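Local coordinates for protein putative TetR family transcriptional regulator (Streptomyces coelicolor A3, PDB 3BQY) that probably binds DNA at cis-regulatory sites as a TetR-family transcriptional repressor, with a helix-turn-helix domain joined to an all-helical C-terminal domain, at residues A[61-66]-A[79-84]; A[73-77]-A[118-124]. One frame throughout, in Å; residues are numbered along the deposited sequence. Where two conformers were deposited one is given.

Interaction 1: residues A[61-66]-A[79-84]; sequences VADAAG and RLARAL
Arg79 makes a polar link between the 3-10 turn 62-65 and helix 73-89 of the TetR-like C-terminal domain. From chi1 m, chi2 t and chi3 m its guanidinium comes edge-on to the end of the turn: NE donates to Ala64 O at 2.8 Å and 171°, and NH2 makes a weak, bent hydrogen bond (130°) of 2.8 Å to Ala65 O, shared with Arg76 NE. NH2 also bonds to the carbonyl of Asp70, so one long, many-donor side chain gathers carbonyls from two parts of the linker. The turn carries its own bonds, Ala64 N to Val61 O at 3.0 Å and Gly66 N to Asp63 O at 3.1 Å, and Gly66 leaves it at phi 66°. Ala64 CA lies 5.4 Å from Leu80 CA and Val61 CA 5.6 Å from Ala83 CA. So close an approach suits alanine: Ala64 CB meets Ala83 CB at 3.4 Å. Leu80 extends its mt side chain alongside the turn, its CG 3.8 Å from Ala65 CB and CD2 3.6 Å from Ala62 O. Beta-branched Val61, chi1 t, fills the other end beside Phe111 of helix 106-121, its CG1 4.1 Å from Ala83 CB and 4.2 Å from Leu84 CB.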
ATOM      1  N   VAL A  61      17.017   4.922  -8.054  1.00 27.07           N
ATOM      2  CA  VAL A  61      15.673   5.431  -8.323  1.00 25.77           C
ATOM      3  C   VAL A  61      15.637   6.960  -8.482  1.00 26.12           C
ATOM      4  O   VAL A  61      15.010   7.455  -9.416  1.00 25.59           O
ATOM      5  CB  VAL A  61      14.659   4.913  -7.308  1.00 26.24           C
ATOM      6  CG1 VAL A  61      13.299   5.570  -7.470  1.00 26.81           C
ATOM      7  CG2 VAL A  61      14.518   3.361  -7.464  1.00 25.03           C
ATOM      8  N   ALA A  62      16.323   7.688  -7.594  1.00 25.04           N
ATOM      9  CA  ALA A  62      16.284   9.158  -7.612  1.00 26.37           C
ATOM     10  C   ALA A  62      16.827   9.718  -8.933  1.00 26.56           C
ATOM     11  O   ALA A  62      16.459  10.816  -9.349  1.00 28.00           O
ATOM     12  CB  ALA A  62      17.089   9.719  -6.444  1.00 25.48           C
ATOM     13  N   ASP A  63      17.721   8.969  -9.580  1.00 25.95           N
ATOM     14  CA  ASP A  63      18.314   9.434 -10.839  1.00 28.15           C
ATOM     15  C   ASP A  63      17.370   9.364 -12.038  1.00 27.89           C
ATOM     16  O   ASP A  63      17.652   9.951 -13.086  1.00 26.96           O
ATOM     17  CB  ASP A  63      19.590   8.656 -11.110  1.00 28.75           C
ATOM     18  CG  ASP A  63      20.643   8.897 -10.018  1.00 32.49           C
ATOM     19  OD1 ASP A  63      20.771  10.054  -9.557  1.00 37.42           O
ATOM     20  OD2 ASP A  63      21.303   7.940  -9.621  1.00 38.50           O
ATOM     21  N   ALA A  64      16.235   8.684 -11.872  1.00 27.65           N
ATOM     22  CA  ALA A  64      15.206   8.622 -12.921  1.00 29.49           C
ATOM     23  C   ALA A  64      14.669   9.998 -13.333  1.00 30.92           C
ATOM     24  O   ALA A  64      14.218  10.165 -14.463  1.00 32.23           O
ATOM     25  CB  ALA A  64      14.051   7.707 -12.504  1.00 28.83           C
ATOM     26  N   ALA A  65      14.737  10.976 -12.442  1.00 31.79           N
ATOM     27  CA  ALA A  65      14.216  12.309 -12.743  1.00 34.59           C
ATOM     28  C   ALA A  65      15.070  13.032 -13.796  1.00 35.82           C
ATOM     29  O   ALA A  65      14.580  13.910 -14.521  1.00 37.80           O
ATOM     30  CB  ALA A  65      14.150  13.123 -11.471  1.00 34.67           C
ATOM     31  N   GLY A  66      16.350  12.665 -13.878  1.00 36.29           N
ATOM     32  CA  GLY A  66      17.295  13.305 -14.793  1.00 36.33           C
ATOM     33  C   GLY A  66      17.495  14.739 -14.358  1.00 36.06           C
ATOM     34  O   GLY A  66      17.307  15.068 -13.187  1.00 36.05           O
ATOM     35  N   ARG A  79       8.451   9.739 -14.088  1.00 22.27           N
ATOM     36  CA  ARG A  79       9.617   8.837 -14.201  1.00 22.75           C
ATOM     37  C   ARG A  79      10.091   8.348 -12.839  1.00 21.93           C
ATOM     38  O   ARG A  79      10.475   7.198 -12.694  1.00 21.88           O
ATOM     39  CB  ARG A  79      10.796   9.495 -14.949  1.00 22.68           C
ATOM     40  CG  ARG A  79      10.557   9.591 -16.459  1.00 25.34           C
ATOM     41  CD  ARG A  79      11.878   9.626 -17.227  1.00 29.88           C
ATOM     42  NE  ARG A  79      12.688  10.758 -16.779  1.00 33.78           N
ATOM     43  CZ  ARG A  79      12.678  11.966 -17.333  1.00 34.79           C
ATOM     44  NH1 ARG A  79      11.899  12.220 -18.378  1.00 33.31           N
ATOM     45  NH2 ARG A  79      13.447  12.917 -16.825  1.00 36.39           N
ATOM     46  N   LEU A  80      10.066   9.227 -11.844  1.00 21.87           N
ATOM     47  CA  LEU A  80      10.420   8.838 -10.470  1.00 22.56           C
ATOM     48  C   LEU A  80       9.476   7.772  -9.912  1.00 22.21           C
ATOM     49  O   LEU A  80       9.935   6.800  -9.301  1.00 22.86           O
ATOM     50  CB  LEU A  80      10.404  10.052  -9.549  1.00 22.96           C
ATOM     51  CG  LEU A  80      11.610  10.996  -9.657  1.00 23.02           C
ATOM     52  CD1 LEU A  80      11.226  12.286  -8.966  1.00 22.62           C
ATOM     53  CD2 LEU A  80      12.872  10.374  -8.983  1.00 24.40           C
ATOM     54  N   ALA A  81       8.167   7.978 -10.064  1.00 22.82           N
ATOM     55  CA  ALA A  81       7.176   7.004  -9.589  1.00 23.06           C
ATOM     56  C   ALA A  81       7.320   5.690 -10.336  1.00 22.82           C
ATOM     57  O   ALA A  81       7.317   4.619  -9.731  1.00 22.73           O
ATOM     58  CB  ALA A  81       5.740   7.552  -9.774  1.00 22.70           C
ATOM     59  N   ARG A  82       7.462   5.756 -11.655  1.00 23.47           N
ATOM     60  CA  ARG A  82       7.687   4.530 -12.432  1.00 23.88           C
ATOM     61  C   ARG A  82       8.945   3.758 -12.016  1.00 22.90           C
ATOM     62  O   ARG A  82       8.952   2.524 -11.976  1.00 22.84           O
ATOM     63  CB  ARG A  82       7.839   4.858 -13.921  1.00 24.96           C
ATOM     64  CG  ARG A  82       6.583   5.198 -14.614  1.00 28.99           C
ATOM     65  CD  ARG A  82       6.828   5.360 -16.122  1.00 31.67           C
ATOM     66  NE  ARG A  82       5.722   6.143 -16.618  1.00 30.12           N
ATOM     67  CZ  ARG A  82       5.811   7.320 -17.189  1.00 31.24           C
ATOM     68  NH1 ARG A  82       7.000   7.878 -17.423  1.00 32.96           N
ATOM     69  NH2 ARG A  82       4.695   7.901 -17.600  1.00 32.98           N
ATOM     70  N   ALA A  83      10.027   4.488 -11.763  1.00 22.29           N
ATOM     71  CA  ALA A  83      11.285   3.862 -11.382  1.00 21.81           C
ATOM     72  C   ALA A  83      11.149   3.227 -10.018  1.00 21.98           C
ATOM     73  O   ALA A  83      11.695   2.152  -9.790  1.00 22.18           O
ATOM     74  CB  ALA A  83      12.436   4.881 -11.370  1.00 21.04           C
ATOM     75  N   LEU A  84      10.404   3.861  -9.113  1.00 21.44           N
ATOM     76  CA  LEU A  84      10.157   3.240  -7.808  1.00 21.46           C
ATOM     77  C   LEU A  84       9.373   1.927  -7.978  1.00 22.37           C
ATOM     78  O   LEU A  84       9.749   0.884  -7.422  1.00 22.43           O
ATOM     79  CB  LEU A  84       9.405   4.218  -6.871  1.00 21.82           C
ATOM     80  CG  LEU A  84       8.959   3.586  -5.514  1.00 22.63           C
ATOM     81  CD1 LEU A  84      10.150   3.052  -4.696  1.00 24.81           C
ATOM     82  CD2 LEU A  84       8.132   4.573  -4.654  1.00 22.04           C
TER

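Interaction 2: residues A[73-77]-A[118-124]; sequences WSERT and VLREAGF. With PO4 (phosphate ion), chain B.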
ATOM      1  N   TRP A  73       7.853  19.029 -15.473  1.00 22.90           N
ATOM      2  CA  TRP A  73       7.793  18.531 -14.105  1.00 22.93           C
ATOM      3  C   TRP A  73       6.912  17.251 -13.996  1.00 22.73           C
ATOM      4  O   TRP A  73       7.195  16.366 -13.168  1.00 22.30           O
ATOM      5  CB  TRP A  73       7.270  19.631 -13.153  1.00 23.42           C
ATOM      6  CG  TRP A  73       5.856  20.041 -13.455  1.00 23.36           C
ATOM      7  CD1 TRP A  73       5.442  21.066 -14.279  1.00 25.64           C
ATOM      8  CD2 TRP A  73       4.666  19.410 -12.963  1.00 24.53           C
ATOM      9  NE1 TRP A  73       4.048  21.121 -14.305  1.00 25.34           N
ATOM     10  CE2 TRP A  73       3.558  20.107 -13.517  1.00 24.70           C
ATOM     11  CE3 TRP A  73       4.426  18.314 -12.090  1.00 23.06           C
ATOM     12  CZ2 TRP A  73       2.230  19.742 -13.246  1.00 24.60           C
ATOM     13  CZ3 TRP A  73       3.100  17.955 -11.825  1.00 25.24           C
ATOM     14  CH2 TRP A  73       2.018  18.663 -12.418  1.00 25.03           C
ATOM     15  N   SER A  74       5.825  17.184 -14.777  1.00 22.87           N
ATOM     16  CA  SER A  74       4.912  16.035 -14.671  1.00 23.13           C
ATOM     17  C   SER A  74       5.583  14.776 -15.227  1.00 22.97           C
ATOM     18  O   SER A  74       5.436  13.687 -14.639  1.00 22.64           O
ATOM     19  CB  SER A  74       3.543  16.288 -15.342  1.00 23.95           C
ATOM     20  OG  SER A  74       3.695  16.491 -16.729  1.00 27.08           O
ATOM     21  N   GLU A  75       6.317  14.912 -16.333  1.00 22.36           N
ATOM     22  CA  GLU A  75       7.080  13.786 -16.880  0.50 22.93           C
ATOM     23  C   GLU A  75       8.184  13.344 -15.924  1.00 22.51           C
ATOM     24  O   GLU A  75       8.392  12.152 -15.710  1.00 22.51           O
ATOM     25  CB  GLU A  75       7.688  14.104 -18.256  0.50 23.64           C
ATOM     26  CG  GLU A  75       8.233  12.862 -18.969  0.50 26.51           C
ATOM     27  CD  GLU A  75       7.220  11.720 -18.978  0.50 30.64           C
ATOM     28  OE1 GLU A  75       6.075  11.966 -19.412  0.50 30.36           O
ATOM     29  OE2 GLU A  75       7.547  10.603 -18.495  0.50 32.06           O
ATOM     30  N   ARG A  76       8.894  14.288 -15.312  1.00 21.42           N
ATOM     31  CA  ARG A  76       9.967  13.869 -14.391  1.00 21.34           C
ATOM     32  C   ARG A  76       9.396  13.209 -13.122  1.00 21.78           C
ATOM     33  O   ARG A  76       9.965  12.255 -12.588  1.00 21.94           O
ATOM     34  CB  ARG A  76      10.877  15.058 -14.046  1.00 21.05           C
ATOM     35  CG  ARG A  76      11.598  15.576 -15.314  1.00 22.79           C
ATOM     36  CD  ARG A  76      12.361  16.859 -14.995  1.00 23.62           C
ATOM     37  NE  ARG A  76      13.513  16.573 -14.119  1.00 25.22           N
ATOM     38  CZ  ARG A  76      13.958  17.368 -13.140  1.00 26.36           C
ATOM     39  NH1 ARG A  76      13.322  18.486 -12.807  1.00 25.48           N
ATOM     40  NH2 ARG A  76      15.040  17.011 -12.454  1.00 28.17           N
ATOM     41  N   THR A  77       8.287  13.740 -12.635  1.00 20.94           N
ATOM     42  CA  THR A  77       7.628  13.164 -11.480  1.00 21.69           C
ATOM     43  C   THR A  77       7.151  11.740 -11.834  1.00 22.58           C
ATOM     44  O   THR A  77       7.323  10.803 -11.039  1.00 23.06           O
ATOM     45  CB  THR A  77       6.443  14.022 -11.034  1.00 21.87           C
ATOM     46  OG1 THR A  77       6.919  15.320 -10.632  1.00 22.18           O
ATOM     47  CG2 THR A  77       5.721  13.354  -9.820  1.00 22.72           C
ATOM     48  N   VAL A 118      11.541  18.514  -7.599  1.00 20.35           N
ATOM     49  CA  VAL A 118      10.954  18.678  -8.946  1.00 19.87           C
ATOM     50  C   VAL A 118       9.701  19.565  -8.868  1.00 20.63           C
ATOM     51  O   VAL A 118       9.532  20.489  -9.663  1.00 19.20           O
ATOM     52  CB  VAL A 118      10.608  17.288  -9.543  1.00 21.10           C
ATOM     53  CG1 VAL A 118       9.669  17.416 -10.765  1.00 19.83           C
ATOM     54  CG2 VAL A 118      11.923  16.583  -9.945  1.00 20.86           C
ATOM     55  N   LEU A 119       8.829  19.274  -7.908  1.00 20.10           N
ATOM     56  CA  LEU A 119       7.574  20.042  -7.732  1.00 20.35           C
ATOM     57  C   LEU A 119       7.829  21.463  -7.258  1.00 20.19           C
ATOM     58  O   LEU A 119       7.276  22.419  -7.836  1.00 20.66           O
ATOM     59  CB  LEU A 119       6.626  19.302  -6.757  1.00 19.85           C
ATOM     60  CG  LEU A 119       6.268  17.914  -7.330  1.00 21.90           C
ATOM     61  CD1 LEU A 119       5.362  17.152  -6.304  1.00 22.33           C
ATOM     62  CD2 LEU A 119       5.547  18.007  -8.706  1.00 20.75           C
ATOM     63  N   ARG A 120       8.652  21.634  -6.225  1.00 20.34           N
ATOM     64  CA  ARG A 120       8.945  23.001  -5.768  1.00 21.08           C
ATOM     65  C   ARG A 120       9.525  23.864  -6.898  1.00 21.22           C
ATOM     66  O   ARG A 120       9.150  25.023  -7.077  1.00 21.78           O
ATOM     67  CB  ARG A 120       9.887  22.987  -4.552  1.00 20.61           C
ATOM     68  CG  ARG A 120       9.221  22.395  -3.272  1.00 20.86           C
ATOM     69  CD  ARG A 120      10.206  22.419  -2.087  1.00 21.54           C
ATOM     70  NE  ARG A 120      10.243  23.739  -1.427  1.00 22.36           N
ATOM     71  CZ  ARG A 120      11.354  24.409  -1.097  1.00 23.36           C
ATOM     72  NH1 ARG A 120      12.559  23.906  -1.357  1.00 20.86           N
ATOM     73  NH2 ARG A 120      11.256  25.585  -0.465  1.00 20.68           N
ATOM     74  N   GLU A 121      10.475  23.298  -7.652  1.00 21.95           N
ATOM     75  CA  GLU A 121      11.136  24.040  -8.743  1.00 22.46           C
ATOM     76  C   GLU A 121      10.216  24.321  -9.915  1.00 22.61           C
ATOM     77  O   GLU A 121      10.521  25.189 -10.747  1.00 23.17           O
ATOM     78  CB  GLU A 121      12.385  23.289  -9.212  1.00 22.93           C
ATOM     79  CG  GLU A 121      13.436  23.328  -8.081  1.00 24.60           C
ATOM     80  CD  GLU A 121      14.641  22.448  -8.314  1.00 31.47           C
ATOM     81  OE1 GLU A 121      14.774  21.885  -9.422  1.00 33.06           O
ATOM     82  OE2 GLU A 121      15.445  22.307  -7.364  1.00 31.81           O
ATOM     83  N   ALA A 122       9.085  23.629  -9.953  1.00 22.41           N
ATOM     84  CA  ALA A 122       8.071  23.835 -10.996  1.00 22.33           C
ATOM     85  C   ALA A 122       6.947  24.762 -10.526  1.00 23.45           C
ATOM     86  O   ALA A 122       5.981  24.991 -11.256  1.00 22.18           O
ATOM     87  CB  ALA A 122       7.484  22.492 -11.421  1.00 22.60           C
ATOM     88  N   GLY A 123       7.069  25.295  -9.310  1.00 22.67           N
ATOM     89  CA  GLY A 123       6.118  26.314  -8.851  1.00 21.84           C
ATOM     90  C   GLY A 123       5.121  25.810  -7.820  1.00 22.94           C
ATOM     91  O   GLY A 123       4.210  26.545  -7.439  1.00 22.50           O
ATOM     92  N   PHE A 124       5.286  24.587  -7.337  1.00 21.38           N
ATOM     93  CA  PHE A 124       4.445  24.140  -6.205  1.00 21.93           C
ATOM     94  C   PHE A 124       4.955  24.684  -4.880  1.00 22.72           C
ATOM     95  O   PHE A 124       6.177  24.693  -4.642  1.00 21.52           O
ATOM     96  CB  PHE A 124       4.377  22.622  -6.127  1.00 21.16           C
ATOM     97  CG  PHE A 124       3.620  22.018  -7.267  1.00 23.16           C
ATOM     98  CD1 PHE A 124       4.264  21.726  -8.475  1.00 22.05           C
ATOM     99  CD2 PHE A 124       2.251  21.789  -7.153  1.00 23.37           C
ATOM    100  CE1 PHE A 124       3.539  21.185  -9.563  1.00 23.20           C
ATOM    101  CE2 PHE A 124       1.524  21.268  -8.237  1.00 25.86           C
ATOM    102  CZ  PHE A 124       2.182  20.960  -9.430  1.00 24.10           C
TER
HETATM  103  P   PO4 B 302       4.898  23.935 -16.770  0.80 60.79           P
HETATM  104  O1  PO4 B 302       3.701  23.034 -16.542  0.80 58.97           O
HETATM  105  O2  PO4 B 302       5.945  23.182 -17.569  0.80 58.00           O
HETATM  106  O3  PO4 B 302       4.422  25.173 -17.516  0.80 59.50           O
HETATM  107  O4  PO4 B 302       5.496  24.382 -15.443  0.80 60.60           O
HETATM  108  O   HOH W   1      14.924  19.054 -10.088  1.00 32.03           O
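In the all-helical C-terminal domain of this TetR-family protein, the first turn of helix 73-89 packs against the last turn of helix 106-121, which ends in a Schellman motif. Phe124 N bonds Leu119 O (3.0 Å) and Gly123 N bonds Arg120 O (3.1 Å). Gly123 adopts phi 106°, where a CB would collide with the preceding carbonyl oxygen, and the chain then turns so that Phe124 faces back toward Trp73.

The aromatic pair is T-shaped: the edge of Phe124 points at the face of the Trp73 six-membered ring, centroids 5.0 Å apart and planes at 72°, with Phe124 CZ 3.8 Å from Trp73 CH2. Leu203 of helix 188-206 touches both side chains.

Apolar contacts continue the interface. Small Ala122, just past the end of the helix, brings its CB within 3.4 Å of Trp73 CB, while Leu119 CD2 reaches Trp73 CE3 at 3.6 Å. Val118 CG1 lies 4.0 Å from Trp73 CB and 3.5 Å from Thr77 OG1. That hydroxyl can sit in an apolar setting because it donates to Trp73 O, 2.8 Å away within its own helix. Arg76 sets a guanidinium face over Val118, NH1 3.7 Å from Val118 CG2.

A water bridge is the polar link across the segments: Arg76 NH2 donates to water 1 (3.1 Å), which donates to Glu121 OE1 (2.9 Å). Arg76 also bonds the carbonyls of Ala65 and Gly66. Separately, the indole NH serves a phosphate, probably from the crystallisation liquor and also held by Arg207: Trp73 NE1 donates to PO4 O1 at 3.0 Å.

How the interactions relate
Beyond helix 46-57 the chain enters the linker that holds 61-66, and interaction 1 closes a short loop as helix 73-89 runs back along this linker. Interaction 2 starts inside that loop, at the N-terminal turn of the same helix, and closes a longer one around helix 94-99 to the end of helix 106-121. The segments alternate along the chain, so the two closures cross rather than nest. The contact centres are about 13 Å apart, and they touch directly: Arg76 NE lies 2.9 Å from Ala65 O, a probable hydrogen bond, and, along helix 73-89 itself, Arg82 NH1 forms a 3.0 Å salt bridge with Glu75 OE2. Together they tie linker and both helices into one unit.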